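Local coordinates for putative decarboxylase involved in desferrioxamine biosynthesis (Erwinia amylovora, PDB 5O5C), which probably catalyses the pyridoxal 5'-phosphate-dependent decarboxylation of lysine in desferrioxamine siderophore biosynthesis, at residues S212-F217 / V236-R241; E240-D245 / T273-I278; M244-L249 / L281-E286. All coordinates share one frame; numbering follows the deposited sequence.

Interaction 1: residues S212-F217 / V236-R241; sequences SKLSHF and VDYDER. With PLP (pyridoxal-5'-phosphate), chain H.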
loop_
_atom_site.group_PDB
_atom_site.type_symbol
_atom_site.label_atom_id
_atom_site.label_comp_id
_atom_site.label_asym_id
_atom_site.label_seq_id
_atom_site.Cartn_x
_atom_site.Cartn_y
_atom_site.Cartn_z
ATOM N N SER B 212 -2.515 0.969 25.391
ATOM C CA SER B 212 -3.772 1.465 25.945
ATOM C C SER B 212 -4.951 0.669 25.364
ATOM O O SER B 212 -4.958 0.300 24.191
ATOM C CB SER B 212 -3.931 2.965 25.620
ATOM O OG SER B 212 -5.052 3.533 26.266
ATOM N N LYS B 213 -5.946 0.388 26.192
ATOM C CA LYS B 213 -7.234 -0.131 25.708
ATOM C C LYS B 213 -7.850 0.723 24.582
ATOM O O LYS B 213 -8.627 0.210 23.820
ATOM C CB LYS B 213 -8.244 -0.209 26.869
ATOM C CG LYS B 213 -7.947 -1.273 27.892
ATOM C CD LYS B 213 -8.793 -1.104 29.162
ATOM C CE LYS B 213 -8.675 -2.362 30.020
ATOM N NZ LYS B 213 -9.541 -2.355 31.221
ATOM N N LEU B 214 -7.487 2.011 24.473
ATOM C CA LEU B 214 -7.914 2.870 23.368
ATOM C C LEU B 214 -6.957 2.996 22.196
ATOM O O LEU B 214 -7.119 3.931 21.366
ATOM C CB LEU B 214 -8.250 4.268 23.902
ATOM C CG LEU B 214 -9.223 4.349 25.065
ATOM C CD1 LEU B 214 -9.357 5.778 25.548
ATOM C CD2 LEU B 214 -10.598 3.868 24.679
ATOM N N SER B 215 -5.954 2.111 22.153
ATOM C CA SER B 215 -5.017 1.912 21.042
ATOM C C SER B 215 -5.739 1.477 19.831
ATOM O O SER B 215 -6.763 0.825 19.921
ATOM C CB SER B 215 -4.043 0.748 21.306
ATOM O OG SER B 215 -3.315 0.969 22.468
ATOM N N HIS B 216 -5.143 1.747 18.678
ATOM C CA HIS B 216 -5.734 1.280 17.425
ATOM C C HIS B 216 -5.577 -0.270 17.317
ATOM O O HIS B 216 -4.575 -0.809 17.746
ATOM C CB HIS B 216 -5.066 1.994 16.268
ATOM C CG HIS B 216 -5.730 1.722 14.949
ATOM N ND1 HIS B 216 -5.322 0.708 14.110
ATOM C CD2 HIS B 216 -6.777 2.320 14.340
ATOM C CE1 HIS B 216 -6.128 0.660 13.054
ATOM N NE2 HIS B 216 -6.994 1.654 13.158
ATOM N N PHE B 217 -6.550 -0.967 16.726
ATOM C CA PHE B 217 -6.545 -2.433 16.639
ATOM C C PHE B 217 -5.441 -3.041 15.751
ATOM O O PHE B 217 -5.111 -4.204 15.920
ATOM C CB PHE B 217 -7.903 -3.009 16.211
ATOM C CG PHE B 217 -8.110 -4.469 16.644
ATOM C CD1 PHE B 217 -8.087 -4.826 17.992
ATOM C CD2 PHE B 217 -8.313 -5.495 15.701
ATOM C CE1 PHE B 217 -8.271 -6.157 18.391
ATOM C CE2 PHE B 217 -8.494 -6.820 16.097
ATOM C CZ PHE B 217 -8.478 -7.147 17.445
ATOM N N VAL B 236 -3.764 -1.675 28.804
ATOM C CA VAL B 236 -3.520 -0.876 29.969
ATOM C C VAL B 236 -4.634 0.156 30.110
ATOM O O VAL B 236 -5.001 0.846 29.140
ATOM C CB VAL B 236 -2.165 -0.146 29.812
ATOM C CG1 VAL B 236 -1.843 0.699 31.036
ATOM C CG2 VAL B 236 -1.053 -1.166 29.498
ATOM N N ASP B 237 -5.145 0.291 31.332
ATOM C CA ASP B 237 -6.302 1.145 31.595
ATOM C C ASP B 237 -5.954 2.561 31.214
ATOM O O ASP B 237 -4.794 2.930 31.134
ATOM C CB ASP B 237 -6.706 1.067 33.084
ATOM C CG ASP B 237 -8.094 1.600 33.357
ATOM O OD1 ASP B 237 -8.853 1.917 32.408
ATOM O OD2 ASP B 237 -8.451 1.689 34.548
ATOM N N TYR B 238 -6.967 3.334 30.921
ATOM C CA TYR B 238 -6.805 4.751 30.631
ATOM C C TYR B 238 -7.287 5.639 31.788
ATOM O O TYR B 238 -8.057 5.194 32.639
ATOM C CB TYR B 238 -7.512 5.118 29.340
ATOM C CG TYR B 238 -8.923 4.619 29.246
ATOM C CD1 TYR B 238 -9.179 3.349 28.772
ATOM C CD2 TYR B 238 -10.012 5.400 29.653
ATOM C CE1 TYR B 238 -10.447 2.877 28.677
ATOM C CE2 TYR B 238 -11.299 4.916 29.566
ATOM C CZ TYR B 238 -11.495 3.634 29.078
ATOM O OH TYR B 238 -12.738 3.078 28.923
ATOM N N ASP B 239 -6.775 6.868 31.799
ATOM C CA ASP B 239 -7.202 8.016 32.615
ATOM C C ASP B 239 -8.641 8.396 32.486
ATOM O O ASP B 239 -9.292 8.024 31.558
ATOM C CB ASP B 239 -6.464 9.331 32.137
ATOM C CG ASP B 239 -5.100 9.470 32.678
ATOM O OD1 ASP B 239 -4.721 8.617 33.491
ATOM O OD2 ASP B 239 -4.410 10.436 32.294
ATOM N N GLU B 240 -9.047 9.299 33.366
ATOM C CA GLU B 240 -10.286 10.068 33.258
ATOM C C GLU B 240 -10.265 11.089 32.103
ATOM O O GLU B 240 -11.315 11.551 31.704
ATOM C CB GLU B 240 -10.591 10.794 34.579
ATOM C CG GLU B 240 -10.901 9.924 35.797
ATOM C CD GLU B 240 -9.712 9.219 36.443
ATOM O OE1 GLU B 240 -8.552 9.633 36.229
ATOM O OE2 GLU B 240 -9.945 8.233 37.201
ATOM N N ARG B 241 -9.083 11.469 31.608
ATOM C CA ARG B 241 -8.927 12.105 30.270
ATOM C C ARG B 241 -8.577 11.159 29.092
ATOM O O ARG B 241 -8.051 11.597 28.033
ATOM C CB ARG B 241 -7.919 13.247 30.351
ATOM C CG ARG B 241 -8.427 14.390 31.213
ATOM C CD ARG B 241 -7.318 15.371 31.526
ATOM N NE ARG B 241 -7.128 16.229 30.384
ATOM C CZ ARG B 241 -6.140 17.099 30.207
ATOM N NH1 ARG B 241 -5.147 17.243 31.089
ATOM N NH2 ARG B 241 -6.139 17.830 29.089
HETATM N N1 PLP H . -3.039 4.263 14.322
HETATM C C2 PLP H . -3.951 5.191 14.680
HETATM C C2A PLP H . -3.762 6.008 15.923
HETATM C C3 PLP H . -5.123 5.399 13.818
HETATM O O3 PLP H . -6.087 6.328 14.127
HETATM C C4 PLP H . -5.195 4.554 12.601
HETATM C C4A PLP H . -6.361 4.618 11.693
HETATM C C5 PLP H . -4.140 3.578 12.326
HETATM C C6 PLP H . -3.110 3.470 13.240
HETATM C C5A PLP H . -4.223 2.706 11.093
HETATM O O4P PLP H . -3.960 3.616 10.013
HETATM P P PLP H . -4.130 3.323 8.433
HETATM O O1P PLP H . -5.609 3.299 8.214
HETATM O O2P PLP H . -3.519 4.534 7.775
HETATM O O3P PLP H . -3.467 2.045 8.059
#
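Leu-214 meets Tyr-238 at about a right angle, the branched end of the leucine pressed against the flat of the phenol ring. The CD1 methyl of Leu-214 lies 4.1 Å from the centroid of the Tyr-238 ring and only 17° off the ring normal, a clear CH-pi contact, while CG of Leu-214 approaches CD1 of Tyr-238 to 3.8 Å. The CG of Tyr-238 takes the crowded position between backbone N and carbonyl carbon (chi1 49°), with this face turned to Leu-214. At the ring edge stands CB of Lys-213, whose extended chain then runs past the backbone of Asp-237; OD1 of Asp-237 lies above the opposite face of the Tyr-238 ring. The two segments leave neighbouring parallel strands, 207-212 and 233-236, at the border of the seven-stranded sheet that forms the core of the fold type I PLP enzymes. Beyond the last bridge, Lys-213 N donates to Val-236 O over 3.1 Å at a nearly straight 165°, from above the carbonyl plane. A type I turn, Ser-212 to Ser-215, then redirects the chain, and Ser-215 N grips Ser-212 O. Ser-215 OG grips Ser-212 O too, at a very short 2.5 Å. This swing delivers His-216 to the cofactor, where PLP C5 sits 3.4 Å above the His-216 ring plane, over its centre. Ser-218 OG is hydrogen-bonded to ND1 of His-216, consistent with a fixed imidazole rotation.

Interaction 2: residues E240-D245 / T273-I278; sequences ERYRMD and TDFGSI. With PLP (pyridoxal-5'-phosphate), chain H.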
loop_
_atom_site.group_PDB
_atom_site.type_symbol
_atom_site.label_atom_id
_atom_site.label_comp_id
_atom_site.label_asym_id
_atom_site.label_seq_id
_atom_site.Cartn_x
_atom_site.Cartn_y
_atom_site.Cartn_z
ATOM N N GLU B 240 -9.047 9.299 33.366
ATOM C CA GLU B 240 -10.286 10.068 33.258
ATOM C C GLU B 240 -10.265 11.089 32.103
ATOM O O GLU B 240 -11.315 11.551 31.704
ATOM C CB GLU B 240 -10.591 10.794 34.579
ATOM C CG GLU B 240 -10.901 9.924 35.797
ATOM C CD GLU B 240 -9.712 9.219 36.443
ATOM O OE1 GLU B 240 -8.552 9.633 36.229
ATOM O OE2 GLU B 240 -9.945 8.233 37.201
ATOM N N ARG B 241 -9.083 11.469 31.608
ATOM C CA ARG B 241 -8.927 12.105 30.270
ATOM C C ARG B 241 -8.577 11.159 29.092
ATOM O O ARG B 241 -8.051 11.597 28.033
ATOM C CB ARG B 241 -7.919 13.247 30.351
ATOM C CG ARG B 241 -8.427 14.390 31.213
ATOM C CD ARG B 241 -7.318 15.371 31.526
ATOM N NE ARG B 241 -7.128 16.229 30.384
ATOM C CZ ARG B 241 -6.140 17.099 30.207
ATOM N NH1 ARG B 241 -5.147 17.243 31.089
ATOM N NH2 ARG B 241 -6.139 17.830 29.089
ATOM N N TYR B 242 -8.863 9.867 29.283
ATOM C CA TYR B 242 -8.703 8.847 28.269
ATOM C C TYR B 242 -7.271 8.657 27.706
ATOM O O TYR B 242 -7.096 8.121 26.601
ATOM C CB TYR B 242 -9.715 9.111 27.153
ATOM C CG TYR B 242 -11.139 9.043 27.668
ATOM C CD1 TYR B 242 -11.770 7.801 27.859
ATOM C CD2 TYR B 242 -11.815 10.194 28.048
ATOM C CE1 TYR B 242 -13.047 7.708 28.370
ATOM C CE2 TYR B 242 -13.118 10.118 28.557
ATOM C CZ TYR B 242 -13.726 8.870 28.722
ATOM O OH TYR B 242 -15.018 8.807 29.168
ATOM N N ARG B 243 -6.293 9.130 28.473
ATOM C CA ARG B 243 -4.875 8.875 28.286
ATOM C C ARG B 243 -4.469 7.666 29.063
ATOM O O ARG B 243 -4.969 7.464 30.187
ATOM C CB ARG B 243 -4.027 10.021 28.830
ATOM C CG ARG B 243 -4.354 11.369 28.252
ATOM C CD ARG B 243 -3.506 12.460 28.887
ATOM N NE ARG B 243 -3.884 13.758 28.372
ATOM C CZ ARG B 243 -3.609 14.937 28.931
ATOM N NH1 ARG B 243 -2.930 15.034 30.077
ATOM N NH2 ARG B 243 -4.045 16.040 28.349
ATOM N N MET B 244 -3.563 6.872 28.488
ATOM C CA MET B 244 -3.006 5.749 29.176
ATOM C C MET B 244 -2.435 6.115 30.561
ATOM O O MET B 244 -1.650 7.030 30.714
ATOM C CB MET B 244 -1.913 5.085 28.339
ATOM C CG MET B 244 -1.240 3.920 29.039
ATOM S SD MET B 244 0.187 3.352 28.135
ATOM C CE MET B 244 0.732 2.088 29.196
ATOM N N ASP B 245 -2.802 5.338 31.564
ATOM C CA ASP B 245 -2.367 5.599 32.939
ATOM C C ASP B 245 -1.052 4.916 33.261
ATOM O O ASP B 245 -0.987 3.709 33.323
ATOM C CB ASP B 245 -3.444 5.108 33.876
ATOM C CG ASP B 245 -3.142 5.417 35.333
ATOM O OD1 ASP B 245 -1.969 5.650 35.714
ATOM O OD2 ASP B 245 -4.104 5.395 36.090
ATOM N N THR B 273 -7.641 7.113 18.210
ATOM C CA THR B 273 -8.592 7.231 17.096
ATOM C C THR B 273 -9.953 7.794 17.509
ATOM O O THR B 273 -10.486 8.619 16.812
ATOM C CB THR B 273 -8.811 5.867 16.458
ATOM O OG1 THR B 273 -7.517 5.304 16.160
ATOM C CG2 THR B 273 -9.693 5.917 15.248
ATOM N N ASP B 274 -10.510 7.326 18.621
ATOM C CA ASP B 274 -11.790 7.806 19.090
ATOM C C ASP B 274 -11.773 9.140 19.839
ATOM O O ASP B 274 -12.604 9.958 19.564
ATOM C CB ASP B 274 -12.481 6.749 19.938
ATOM C CG ASP B 274 -13.017 5.546 19.104
ATOM O OD1 ASP B 274 -13.352 5.701 17.945
ATOM O OD2 ASP B 274 -13.173 4.429 19.630
ATOM N N PHE B 275 -10.882 9.297 20.822
ATOM C CA PHE B 275 -10.844 10.424 21.791
ATOM C C PHE B 275 -9.845 11.517 21.408
ATOM O O PHE B 275 -9.954 12.696 21.871
ATOM C CB PHE B 275 -10.504 9.905 23.214
ATOM C CG PHE B 275 -11.663 9.217 23.885
ATOM C CD1 PHE B 275 -11.899 7.840 23.691
ATOM C CD2 PHE B 275 -12.588 9.963 24.626
ATOM C CE1 PHE B 275 -13.005 7.226 24.226
ATOM C CE2 PHE B 275 -13.698 9.348 25.168
ATOM C CZ PHE B 275 -13.920 7.979 24.958
ATOM N N GLY B 276 -8.904 11.177 20.521
ATOM C CA GLY B 276 -7.853 12.126 20.161
ATOM C C GLY B 276 -6.906 12.404 21.311
ATOM O O GLY B 276 -6.279 13.465 21.375
ATOM N N SER B 277 -6.849 11.465 22.243
ATOM C CA SER B 277 -6.170 11.639 23.497
ATOM C C SER B 277 -4.698 11.268 23.240
ATOM O O SER B 277 -4.398 10.453 22.385
ATOM C CB SER B 277 -6.877 10.805 24.584
ATOM O OG SER B 277 -6.948 9.375 24.300
ATOM N N ILE B 278 -3.807 11.893 23.990
ATOM C CA ILE B 278 -2.371 11.786 23.806
ATOM C C ILE B 278 -1.892 11.110 25.074
ATOM O O ILE B 278 -2.047 11.702 26.149
ATOM C CB ILE B 278 -1.731 13.186 23.628
ATOM C CG1 ILE B 278 -2.079 13.755 22.230
ATOM C CG2 ILE B 278 -0.219 13.128 23.788
ATOM C CD1 ILE B 278 -2.071 15.267 22.113
HETATM N N1 PLP H . -3.039 4.263 14.322
HETATM C C2 PLP H . -3.951 5.191 14.680
HETATM C C2A PLP H . -3.762 6.008 15.923
HETATM C C3 PLP H . -5.123 5.399 13.818
HETATM O O3 PLP H . -6.087 6.328 14.127
HETATM C C4 PLP H . -5.195 4.554 12.601
HETATM C C4A PLP H . -6.361 4.618 11.693
HETATM C C5 PLP H . -4.140 3.578 12.326
HETATM C C6 PLP H . -3.110 3.470 13.240
HETATM C C5A PLP H . -4.223 2.706 11.093
HETATM O O4P PLP H . -3.960 3.616 10.013
HETATM P P PLP H . -4.130 3.323 8.433
HETATM O O1P PLP H . -5.609 3.299 8.214
HETATM O O2P PLP H . -3.519 4.534 7.775
HETATM O O3P PLP H . -3.467 2.045 8.059
#
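Aromatic packing dominates where Tyr-242 meets Phe-275. Their rings form a face-to-face stack, the centroids of Tyr-242 and Phe-275 being 3.8 Å apart and the planes tilted by 12°. The overlap is slipped: CE2 of Phe-275 lies over the centre of the tyrosine ring, whereas CG of Tyr-242 falls toward the rim of the phenylalanine. Tyr-238 adds a further ring beside Tyr-242, and His-428 meets Phe-275 edge-to-face.

Hydrogen bonding across the segments comes from one short link, in which Ser-277 OG donates to Tyr-242 O at 2.6 Å. The hydroxyl stands well above the carbonyl plane, 54° out of it, in the crowded position between its own backbone N and carbonyl carbon; Thr-272 OG1 is its second partner.

Charged groups gather at the other flank. The chain of Arg-243 runs extended past Ile-278 O, with CG of Arg-243 3.1 Å from that oxygen, and its guanidinium forms a salt bridge with Glu-431. Arg-241 lays its guanidinium over the same group, CZ of Arg-243 lying 3.5 Å above the Arg-241 plane. The carboxylate of Glu-431, which also accepts from Ile-278 N, probably offsets the repulsion.

Cofactor binding falls to Thr-273, whose OG1 shares a 2.7 Å hydrogen bond with O3 of PLP. The loop after strand 262-269 thus belongs to the cofactor site of a fold type I, group II decarboxylase.

Interaction 3: residues M244-L249 / L281-E286; sequences MDVDCL and LGAISE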
loop_
_atom_site.group_PDB
_atom_site.type_symbol
_atom_site.label_atom_id
_atom_site.label_comp_id
_atom_site.label_asym_id
_atom_site.label_seq_id
_atom_site.Cartn_x
_atom_site.Cartn_y
_atom_site.Cartn_z
ATOM N N MET B 244 -3.563 6.872 28.488
ATOM C CA MET B 244 -3.006 5.749 29.176
ATOM C C MET B 244 -2.435 6.115 30.561
ATOM O O MET B 244 -1.650 7.030 30.714
ATOM C CB MET B 244 -1.913 5.085 28.339
ATOM C CG MET B 244 -1.240 3.920 29.039
ATOM S SD MET B 244 0.187 3.352 28.135
ATOM C CE MET B 244 0.732 2.088 29.196
ATOM N N ASP B 245 -2.802 5.338 31.564
ATOM C CA ASP B 245 -2.367 5.599 32.939
ATOM C C ASP B 245 -1.052 4.916 33.261
ATOM O O ASP B 245 -0.987 3.709 33.323
ATOM C CB ASP B 245 -3.444 5.108 33.876
ATOM C CG ASP B 245 -3.142 5.417 35.333
ATOM O OD1 ASP B 245 -1.969 5.650 35.714
ATOM O OD2 ASP B 245 -4.104 5.395 36.090
ATOM N N VAL B 246 -0.016 5.691 33.512
ATOM C CA VAL B 246 1.336 5.151 33.669
ATOM C C VAL B 246 1.517 4.341 34.942
ATOM O O VAL B 246 2.298 3.417 34.949
ATOM C CB VAL B 246 2.431 6.226 33.583
ATOM C CG1 VAL B 246 2.241 7.071 32.338
ATOM C CG2 VAL B 246 2.448 7.134 34.819
ATOM N N ASP B 247 0.796 4.719 36.009
ATOM C CA ASP B 247 0.656 3.882 37.235
ATOM C C ASP B 247 0.135 2.503 36.875
ATOM O O ASP B 247 0.661 1.480 37.385
ATOM C CB ASP B 247 -0.288 4.507 38.289
ATOM C CG ASP B 247 0.240 5.825 38.880
ATOM O OD1 ASP B 247 1.458 6.118 38.804
ATOM O OD2 ASP B 247 -0.586 6.575 39.435
ATOM N N CYS B 248 -0.891 2.459 36.012
ATOM C CA CYS B 248 -1.445 1.177 35.605
ATOM C C CYS B 248 -0.450 0.404 34.725
ATOM O O CYS B 248 -0.472 -0.817 34.734
ATOM C CB CYS B 248 -2.768 1.332 34.853
ATOM S SG CYS B 248 -4.110 2.079 35.810
ATOM N N LEU B 249 0.351 1.114 33.913
ATOM C CA LEU B 249 1.400 0.470 33.073
ATOM C C LEU B 249 2.420 -0.198 33.988
ATOM O O LEU B 249 2.768 -1.369 33.783
ATOM C CB LEU B 249 2.127 1.481 32.214
ATOM C CG LEU B 249 3.293 1.001 31.309
ATOM C CD1 LEU B 249 2.868 -0.146 30.392
ATOM C CD2 LEU B 249 3.978 2.103 30.489
ATOM N N LEU B 281 3.941 10.839 26.998
ATOM C CA LEU B 281 5.063 10.258 26.272
ATOM C C LEU B 281 6.292 10.157 27.133
ATOM O O LEU B 281 6.940 9.086 27.195
ATOM C CB LEU B 281 5.319 11.053 24.992
ATOM C CG LEU B 281 4.137 10.995 23.994
ATOM C CD1 LEU B 281 4.474 11.779 22.727
ATOM C CD2 LEU B 281 3.780 9.559 23.634
ATOM N N GLY B 282 6.603 11.267 27.810
ATOM C CA GLY B 282 7.717 11.331 28.745
ATOM C C GLY B 282 7.729 10.243 29.796
ATOM O O GLY B 282 8.698 9.532 29.934
ATOM N N ALA B 283 6.629 10.069 30.507
ATOM C CA ALA B 283 6.541 9.028 31.523
ATOM C C ALA B 283 6.705 7.594 30.952
ATOM O O ALA B 283 7.466 6.779 31.466
ATOM C CB ALA B 283 5.257 9.164 32.251
ATOM N N ILE B 284 6.017 7.313 29.851
ATOM C CA ILE B 284 6.154 6.032 29.194
ATOM C C ILE B 284 7.597 5.724 28.794
ATOM O O ILE B 284 8.008 4.594 28.875
ATOM C CB ILE B 284 5.177 5.891 28.007
ATOM C CG1 ILE B 284 3.747 5.911 28.538
ATOM C CG2 ILE B 284 5.397 4.579 27.297
ATOM C CD1 ILE B 284 2.660 6.055 27.508
ATOM N N SER B 285 8.322 6.725 28.323
ATOM C CA SER B 285 9.685 6.573 27.826
ATOM C C SER B 285 10.683 6.281 28.970
ATOM O O SER B 285 11.648 5.575 28.761
ATOM C CB SER B 285 10.096 7.841 27.079
ATOM O OG SER B 285 11.466 7.824 26.729
ATOM N N GLU B 286 10.441 6.849 30.160
ATOM C CA GLU B 286 11.214 6.523 31.387
ATOM C C GLU B 286 10.960 5.044 31.837
ATOM O O GLU B 286 11.895 4.271 32.116
ATOM C CB GLU B 286 10.890 7.494 32.543
ATOM C CG GLU B 286 10.439 8.902 32.129
ATOM C CD GLU B 286 10.570 9.959 33.216
ATOM O OE1 GLU B 286 10.534 9.596 34.422
ATOM O OE2 GLU B 286 10.685 11.156 32.857
#
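Ile-284 can be followed outward from helix 281-290 as the residue that takes part in three of the four side-chain contacts and has the largest share of the buried area. At CB the chain forks, with CG1 anti to the carbonyl carbon (chi1 -64°) and CG2 anti to the backbone N, so that the two branches serve different partners. The CG2 methyl of Ile-284 faces Leu-249, whose CD2 lies 4.3 Å away. Along the longer branch, CG1 of Ile-284 lies 4.2 Å from CG1 of Val-246. From there the chain continues extended (chi2 168°) to CD1, which closes on the sulphur of Met-244 at 3.7 Å; the methionine, itself fully extended, crosses the isoleucine obliquely. One residue earlier, Ala-283 supplies a second point of packing, its CB lying 3.7 Å from CG1 of Val-246, so that this valine methyl touches two successive residues of the facing helix. The interface is apolar throughout. Asp-245, whose CB is directed away from helix 281-290, is the N-cap of helix 246-258 and receives a weak capping bond from Cys-248 N to its OD1 at 3.4 Å. Both helices lie on the same face of the central sheet, where Ile-284 and Leu-249 share Val-266 of strand 262-269; Leu-249 and Met-244 reach Val-236 of strand 233-236, while Ile-284 extends over Met-295 of strand 294-299.

In the fold
Interactions 1 and 2, their centres about 6 Å apart, are two sides of one loop cluster at the cofactor: interaction 1 brings in His-216 and interaction 2 Thr-273, while Thr-380 of the second subunit adds another hydrogen bond to PLP. The seam between them includes a 3.4 Å approach of Leu-214 CD1 to Tyr-242 O and a probable hydrogen bond, 3.2 Å, from Asp-245 N to Asp-237 O. Met-244 and Asp-245 carry the chain on into interaction 3, centred about 13 Å from interaction 2. There the side chain of Met-244 remains about 13 Å from PLP between nearest atoms, yet its CE packs 3.5 Å from Val-236 CG1 of interaction 1.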